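Local coordinates for tetratricopeptide TPR_2 repeat protein (Thermobaculum terrenum, PDB 5DJS) that combines tetratricopeptide repeats with a two-part GT-B fold of glycosyltransferase family 41, holding uridine-5'-diphosphate in its pocket, at residues Trp222-Thr225 with Asp226-Cys230; Ala257-Ala261 with Pro262-Thr266. The protein carries 1 engineered substitution. One frame throughout, in Å; residues are numbered along the deposited sequence.

Contact 1 (Trp222-Thr225 with Asp226-Cys230); sequences WPLT and DAELC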
ATOM      1  N   TRP A 222      -3.047  19.392  -0.137  1.00 51.26           N
ATOM      2  CA  TRP A 222      -4.388  18.895  -0.531  1.00 51.51           C
ATOM      3  C   TRP A 222      -5.337  19.952  -1.137  1.00 54.34           C
ATOM      4  O   TRP A 222      -5.995  19.657  -2.139  1.00 52.37           O
ATOM      5  CB  TRP A 222      -5.068  18.083   0.596  1.00 50.04           C
ATOM      6  CG  TRP A 222      -5.443  18.849   1.823  1.00 50.86           C
ATOM      7  CD1 TRP A 222      -6.595  19.540   2.027  1.00 52.47           C
ATOM      8  CD2 TRP A 222      -4.660  19.005   3.023  1.00 52.62           C
ATOM      9  NE1 TRP A 222      -6.584  20.129   3.274  1.00 54.69           N
ATOM     10  CE2 TRP A 222      -5.407  19.820   3.903  1.00 53.11           C
ATOM     11  CE3 TRP A 222      -3.391  18.553   3.429  1.00 50.90           C
ATOM     12  CZ2 TRP A 222      -4.940  20.180   5.176  1.00 51.06           C
ATOM     13  CZ3 TRP A 222      -2.921  18.915   4.686  1.00 50.77           C
ATOM     14  CH2 TRP A 222      -3.698  19.722   5.546  1.00 51.94           C
ATOM     15  N   PRO A 223      -5.358  21.196  -0.599  1.00 56.14           N
ATOM     16  CA  PRO A 223      -6.274  22.183  -1.187  1.00 56.25           C
ATOM     17  C   PRO A 223      -5.851  22.784  -2.534  1.00 55.97           C
ATOM     18  O   PRO A 223      -6.658  23.505  -3.140  1.00 55.74           O
ATOM     19  CB  PRO A 223      -6.321  23.302  -0.128  1.00 56.61           C
ATOM     20  CG  PRO A 223      -5.563  22.795   1.050  1.00 57.72           C
ATOM     21  CD  PRO A 223      -4.592  21.805   0.498  1.00 57.16           C
ATOM     22  N   LEU A 224      -4.624  22.509  -2.992  1.00 53.38           N
ATOM     23  CA  LEU A 224      -4.084  23.141  -4.204  1.00 51.27           C
ATOM     24  C   LEU A 224      -4.435  22.333  -5.451  1.00 49.75           C
ATOM     25  O   LEU A 224      -4.611  21.119  -5.366  1.00 47.03           O
ATOM     26  CB  LEU A 224      -2.562  23.293  -4.105  1.00 49.30           C
ATOM     27  CG  LEU A 224      -1.979  23.953  -2.849  1.00 47.56           C
ATOM     28  CD1 LEU A 224      -0.467  24.024  -2.980  1.00 48.39           C
ATOM     29  CD2 LEU A 224      -2.548  25.337  -2.577  1.00 46.62           C
ATOM     30  N   THR A 225      -4.539  23.009  -6.601  1.00 49.44           N
ATOM     31  CA  THR A 225      -4.692  22.321  -7.897  1.00 50.29           C
ATOM     32  C   THR A 225      -3.328  21.773  -8.318  1.00 52.15           C
ATOM     33  O   THR A 225      -2.292  22.143  -7.747  1.00 53.36           O
ATOM     34  CB  THR A 225      -5.275  23.215  -9.035  1.00 48.91           C
ATOM     35  OG1 THR A 225      -4.295  24.146  -9.509  1.00 49.72           O
ATOM     36  CG2 THR A 225      -6.539  23.967  -8.586  1.00 47.67           C
ATOM     37  N   ASP A 226      -3.321  20.884  -9.301  1.00 52.37           N
ATOM     38  CA  ASP A 226      -2.056  20.334  -9.792  1.00 51.78           C
ATOM     39  C   ASP A 226      -1.179  21.401 -10.423  1.00 53.32           C
ATOM     40  O   ASP A 226       0.036  21.318 -10.320  1.00 54.87           O
ATOM     41  CB  ASP A 226      -2.297  19.194 -10.776  1.00 52.23           C
ATOM     42  CG  ASP A 226      -2.837  17.950 -10.098  1.00 52.35           C
ATOM     43  OD1 ASP A 226      -2.417  17.658  -8.961  1.00 49.75           O
ATOM     44  OD2 ASP A 226      -3.682  17.259 -10.702  1.00 54.95           O
ATOM     45  N   ALA A 227      -1.790  22.397 -11.069  1.00 56.46           N
ATOM     46  CA  ALA A 227      -1.045  23.544 -11.613  1.00 54.50           C
ATOM     47  C   ALA A 227      -0.422  24.393 -10.489  1.00 53.95           C
ATOM     48  O   ALA A 227       0.741  24.771 -10.579  1.00 54.50           O
ATOM     49  CB  ALA A 227      -1.941  24.399 -12.509  1.00 52.91           C
ATOM     50  N   GLU A 228      -1.211  24.692  -9.451  1.00 52.48           N
ATOM     51  CA  GLU A 228      -0.731  25.395  -8.244  1.00 51.13           C
ATOM     52  C   GLU A 228       0.424  24.663  -7.548  1.00 51.23           C
ATOM     53  O   GLU A 228       1.366  25.294  -7.070  1.00 49.85           O
ATOM     54  CB  GLU A 228      -1.874  25.600  -7.232  1.00 49.67           C
ATOM     55  CG  GLU A 228      -2.893  26.658  -7.630  1.00 50.26           C
ATOM     56  CD  GLU A 228      -4.056  26.769  -6.654  1.00 50.98           C
ATOM     57  OE1 GLU A 228      -4.475  25.749  -6.076  1.00 51.00           O
ATOM     58  OE2 GLU A 228      -4.575  27.884  -6.473  1.00 54.90           O
ATOM     59  N   LEU A 229       0.342  23.335  -7.474  1.00 51.89           N
ATOM     60  CA  LEU A 229       1.412  22.549  -6.871  1.00 50.97           C
ATOM     61  C   LEU A 229       2.681  22.608  -7.703  1.00 51.68           C
ATOM     62  O   LEU A 229       3.775  22.679  -7.147  1.00 52.00           O
ATOM     63  CB  LEU A 229       1.002  21.091  -6.676  1.00 51.14           C
ATOM     64  CG  LEU A 229       2.079  20.172  -6.070  1.00 48.55           C
ATOM     65  CD1 LEU A 229       2.512  20.660  -4.699  1.00 45.55           C
ATOM     66  CD2 LEU A 229       1.556  18.753  -5.992  1.00 49.29           C
ATOM     67  N   CYS A 230       2.536  22.561  -9.024  1.00 52.87           N
ATOM     68  CA  CYS A 230       3.691  22.664  -9.922  1.00 56.17           C
ATOM     69  C   CYS A 230       4.458  23.975  -9.768  1.00 55.65           C
ATOM     70  O   CYS A 230       5.686  23.962  -9.686  1.00 57.02           O
ATOM     71  CB  CYS A 230       3.281  22.466 -11.378  1.00 57.59           C
ATOM     72  SG  CYS A 230       2.963  20.730 -11.738  1.00 65.57           S
TER
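With chi1 at 74°, Thr225 tucks OG1 between its own backbone N and carbonyl carbon, facing the first turn of the helix that starts at Asp226, while Glu228 swings CG to the side of its backbone N (chi1 -73°) and runs on extended, bringing its carboxylate back to the start of that turn. The two side chains then serve each other's backbone. Glu228 N gives its hydrogen to Thr225 OG1 at 3.1 Å in a nearly straight bond, and Thr225 N gives its own to Glu228 OE1 at 2.8 Å. That carboxylate oxygen is met on its anti side, with the donor 19° out of the carboxylate plane. This reciprocal pair is a capping box, with Thr225 as the N-cap of helix 226-236. Leu229 N closes the first regular helical turn onto Thr225 O at 2.9 Å, so Thr225 is gripped through its N, OG1 and O alike. Leu224 lies across the Glu228 chain at about a right angle, its CB 3.9 Å from Glu228 CB, and Glu228 CG sits 3.4 Å from Thr225 OG1. Asp226 directs its CB away from the preceding loop; its OD1 makes a salt bridge with Arg252, whose NH2 also donates a hydrogen bond to Leu224 O. Leu229 is buried, its side chain packed against Val221 and Ala255.

Contact 2 (Ala257-Ala261 with Pro262-Thr266); sequences ARRPA and PVQVT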
ATOM      1  N   ALA A 257       3.289  14.792 -13.838  1.00 48.50           N
ATOM      2  CA  ALA A 257       3.117  14.700 -15.279  1.00 49.05           C
ATOM      3  C   ALA A 257       3.698  15.901 -16.018  1.00 49.42           C
ATOM      4  O   ALA A 257       4.171  15.750 -17.135  1.00 46.17           O
ATOM      5  CB  ALA A 257       1.642  14.527 -15.621  1.00 48.09           C
ATOM      6  N   ARG A 258       3.678  17.074 -15.380  1.00 51.59           N
ATOM      7  CA  ARG A 258       4.182  18.321 -15.980  1.00 49.82           C
ATOM      8  C   ARG A 258       5.707  18.529 -15.905  1.00 47.28           C
ATOM      9  O   ARG A 258       6.206  19.510 -16.452  1.00 46.96           O
ATOM     10  CB  ARG A 258       3.452  19.518 -15.362  1.00 51.71           C
ATOM     11  CG  ARG A 258       2.184  19.886 -16.104  1.00 55.50           C
ATOM     12  CD  ARG A 258       1.229  20.683 -15.231  1.00 58.60           C
ATOM     13  NE  ARG A 258       0.169  19.807 -14.738  1.00 62.69           N
ATOM     14  CZ  ARG A 258      -1.144  20.032 -14.826  1.00 64.65           C
ATOM     15  NH1 ARG A 258      -1.633  21.154 -15.363  1.00 64.55           N
ATOM     16  NH2 ARG A 258      -1.987  19.119 -14.342  1.00 63.63           N
ATOM     17  N   ARG A 259       6.433  17.601 -15.274  1.00 45.53           N
ATOM     18  CA  ARG A 259       7.879  17.724 -15.011  1.00 45.28           C
ATOM     19  C   ARG A 259       8.290  19.007 -14.271  1.00 44.68           C
ATOM     20  O   ARG A 259       9.134  19.746 -14.761  1.00 48.40           O
ATOM     21  CB  ARG A 259       8.708  17.581 -16.303  1.00 44.05           C
ATOM     22  CG  ARG A 259       8.699  16.186 -16.877  1.00 45.05           C
ATOM     23  CD  ARG A 259       9.953  15.891 -17.667  1.00 46.34           C
ATOM     24  NE  ARG A 259      10.266  14.461 -17.609  1.00 49.68           N
ATOM     25  CZ  ARG A 259      10.200  13.596 -18.622  1.00 52.16           C
ATOM     26  NH1 ARG A 259       9.834  13.967 -19.851  1.00 54.68           N
ATOM     27  NH2 ARG A 259      10.525  12.323 -18.406  1.00 54.96           N
ATOM     28  N   PRO A 260       7.712  19.269 -13.080  1.00 42.64           N
ATOM     29  CA  PRO A 260       8.151  20.440 -12.297  1.00 42.05           C
ATOM     30  C   PRO A 260       9.588  20.337 -11.776  1.00 42.46           C
ATOM     31  O   PRO A 260      10.186  21.361 -11.416  1.00 41.44           O
ATOM     32  CB  PRO A 260       7.148  20.487 -11.137  1.00 40.96           C
ATOM     33  CG  PRO A 260       6.616  19.099 -11.045  1.00 40.94           C
ATOM     34  CD  PRO A 260       6.554  18.615 -12.457  1.00 41.08           C
ATOM     35  N   ALA A 261      10.112  19.111 -11.719  1.00 40.95           N
ATOM     36  CA  ALA A 261      11.489  18.850 -11.332  1.00 39.71           C
ATOM     37  C   ALA A 261      12.183  18.029 -12.419  1.00 38.68           C
ATOM     38  O   ALA A 261      11.534  17.204 -13.086  1.00 37.35           O
ATOM     39  CB  ALA A 261      11.521  18.098 -10.014  1.00 40.52           C
ATOM     40  N   PRO A 262      13.502  18.237 -12.596  1.00 35.99           N
ATOM     41  CA  PRO A 262      14.290  17.499 -13.598  1.00 35.29           C
ATOM     42  C   PRO A 262      14.582  16.019 -13.292  1.00 36.97           C
ATOM     43  O   PRO A 262      14.972  15.262 -14.192  1.00 36.70           O
ATOM     44  CB  PRO A 262      15.605  18.256 -13.608  1.00 35.84           C
ATOM     45  CG  PRO A 262      15.727  18.818 -12.235  1.00 35.37           C
ATOM     46  CD  PRO A 262      14.336  19.185 -11.828  1.00 34.89           C
ATOM     47  N   VAL A 263      14.467  15.629 -12.027  1.00 38.11           N
ATOM     48  CA  VAL A 263      14.576  14.228 -11.629  1.00 39.13           C
ATOM     49  C   VAL A 263      13.308  13.861 -10.867  1.00 38.15           C
ATOM     50  O   VAL A 263      13.008  14.445  -9.827  1.00 39.44           O
ATOM     51  CB  VAL A 263      15.822  13.987 -10.754  1.00 39.72           C
ATOM     52  CG1 VAL A 263      15.858  12.556 -10.248  1.00 40.26           C
ATOM     53  CG2 VAL A 263      17.093  14.302 -11.537  1.00 39.39           C
ATOM     54  N   GLN A 264      12.566  12.896 -11.394  1.00 37.81           N
ATOM     55  CA  GLN A 264      11.314  12.480 -10.784  1.00 38.22           C
ATOM     56  C   GLN A 264      11.304  10.968 -10.584  1.00 38.18           C
ATOM     57  O   GLN A 264      11.562  10.201 -11.531  1.00 36.90           O
ATOM     58  CB  GLN A 264      10.144  12.955 -11.635  1.00 38.04           C
ATOM     59  CG  GLN A 264      10.113  14.471 -11.757  1.00 36.83           C
ATOM     60  CD  GLN A 264       8.791  15.016 -12.242  1.00 37.90           C
ATOM     61  OE1 GLN A 264       8.281  15.987 -11.685  1.00 39.48           O
ATOM     62  NE2 GLN A 264       8.223  14.404 -13.284  1.00 38.65           N
ATOM     63  N   VAL A 265      10.998  10.573  -9.345  1.00 37.19           N
ATOM     64  CA  VAL A 265      11.221   9.222  -8.827  1.00 36.85           C
ATOM     65  C   VAL A 265       9.966   8.693  -8.140  1.00 36.89           C
ATOM     66  O   VAL A 265       9.312   9.419  -7.375  1.00 33.46           O
ATOM     67  CB  VAL A 265      12.331   9.238  -7.754  1.00 38.38           C
ATOM     68  CG1 VAL A 265      12.572   7.848  -7.183  1.00 38.77           C
ATOM     69  CG2 VAL A 265      13.627   9.807  -8.306  1.00 38.42           C
ATOM     70  N   THR A 266       9.644   7.422  -8.379  1.00 38.67           N
ATOM     71  CA  THR A 266       8.590   6.734  -7.606  1.00 39.30           C
ATOM     72  C   THR A 266       9.248   5.656  -6.726  1.00 39.14           C
ATOM     73  O   THR A 266      10.082   4.880  -7.199  1.00 41.29           O
ATOM     74  CB  THR A 266       7.447   6.193  -8.515  1.00 38.80           C
ATOM     75  OG1 THR A 266       6.303   5.868  -7.713  1.00 38.53           O
ATOM     76  CG2 THR A 266       7.866   4.974  -9.353  1.00 37.81           C
TER
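Gln264 reaches back from the start of its strand into the bend made by Arg259, Pro260 and Ala261, and its side chain meets each of the three with a different part. Its CB points toward the bend, and the chain is extended beyond CG (chi2 -164°), which carries the amide past Ala261, whose O lies 3.4 Å from Gln264 CG. Pro260 stands at about a right angle to the glutamine, and its ring touches the amide oxygen, with Pro260 CD 3.2 Å from Gln264 OE1. The amide nitrogen is turned to Arg259: Gln264 NE2 is 3.8 Å from Arg259 CA, and the guanidinium and amide planes are 43° apart. No hydrogen bond joins the two halves; NE2 is instead held by the carbonyls of Phe256 and Ala278, which fix the rotation of the amide. Arg259, with positive phi (54°), turns the chain out of helix 253-257, and its guanidinium group binds Pro149 O and Asp280. Ala261 CB makes an apolar contact with the next ring, 3.5 Å from Pro262 CD. The bend is the return from helix to strand in a beta-alpha-beta crossover; strand 263-266 then runs between parallel strands 240-243 and 281-285, with Val263 on helix 479-521.

In the fold
Following the chain from the N terminus, contact 1 comes first, where the loop after helix 206-214 turns into helix 226-236. Strand 240-243 and helix 253-257 follow, and contact 2 then closes the short turn from that helix into strand 263-266. The two neither nest nor cross: they lie in series, with centres about 15 Å apart, and they meet directly. Arg258 packs along Asp226 and Cys230, its NH2 3.6 Å from Asp226 CB, while Pro260 rests against the same helix near Cys230. Thus the start of helix 226-236 is joined to the exit of helix 253-257, beside the parallel sheet that includes strands 240-243 and 263-266.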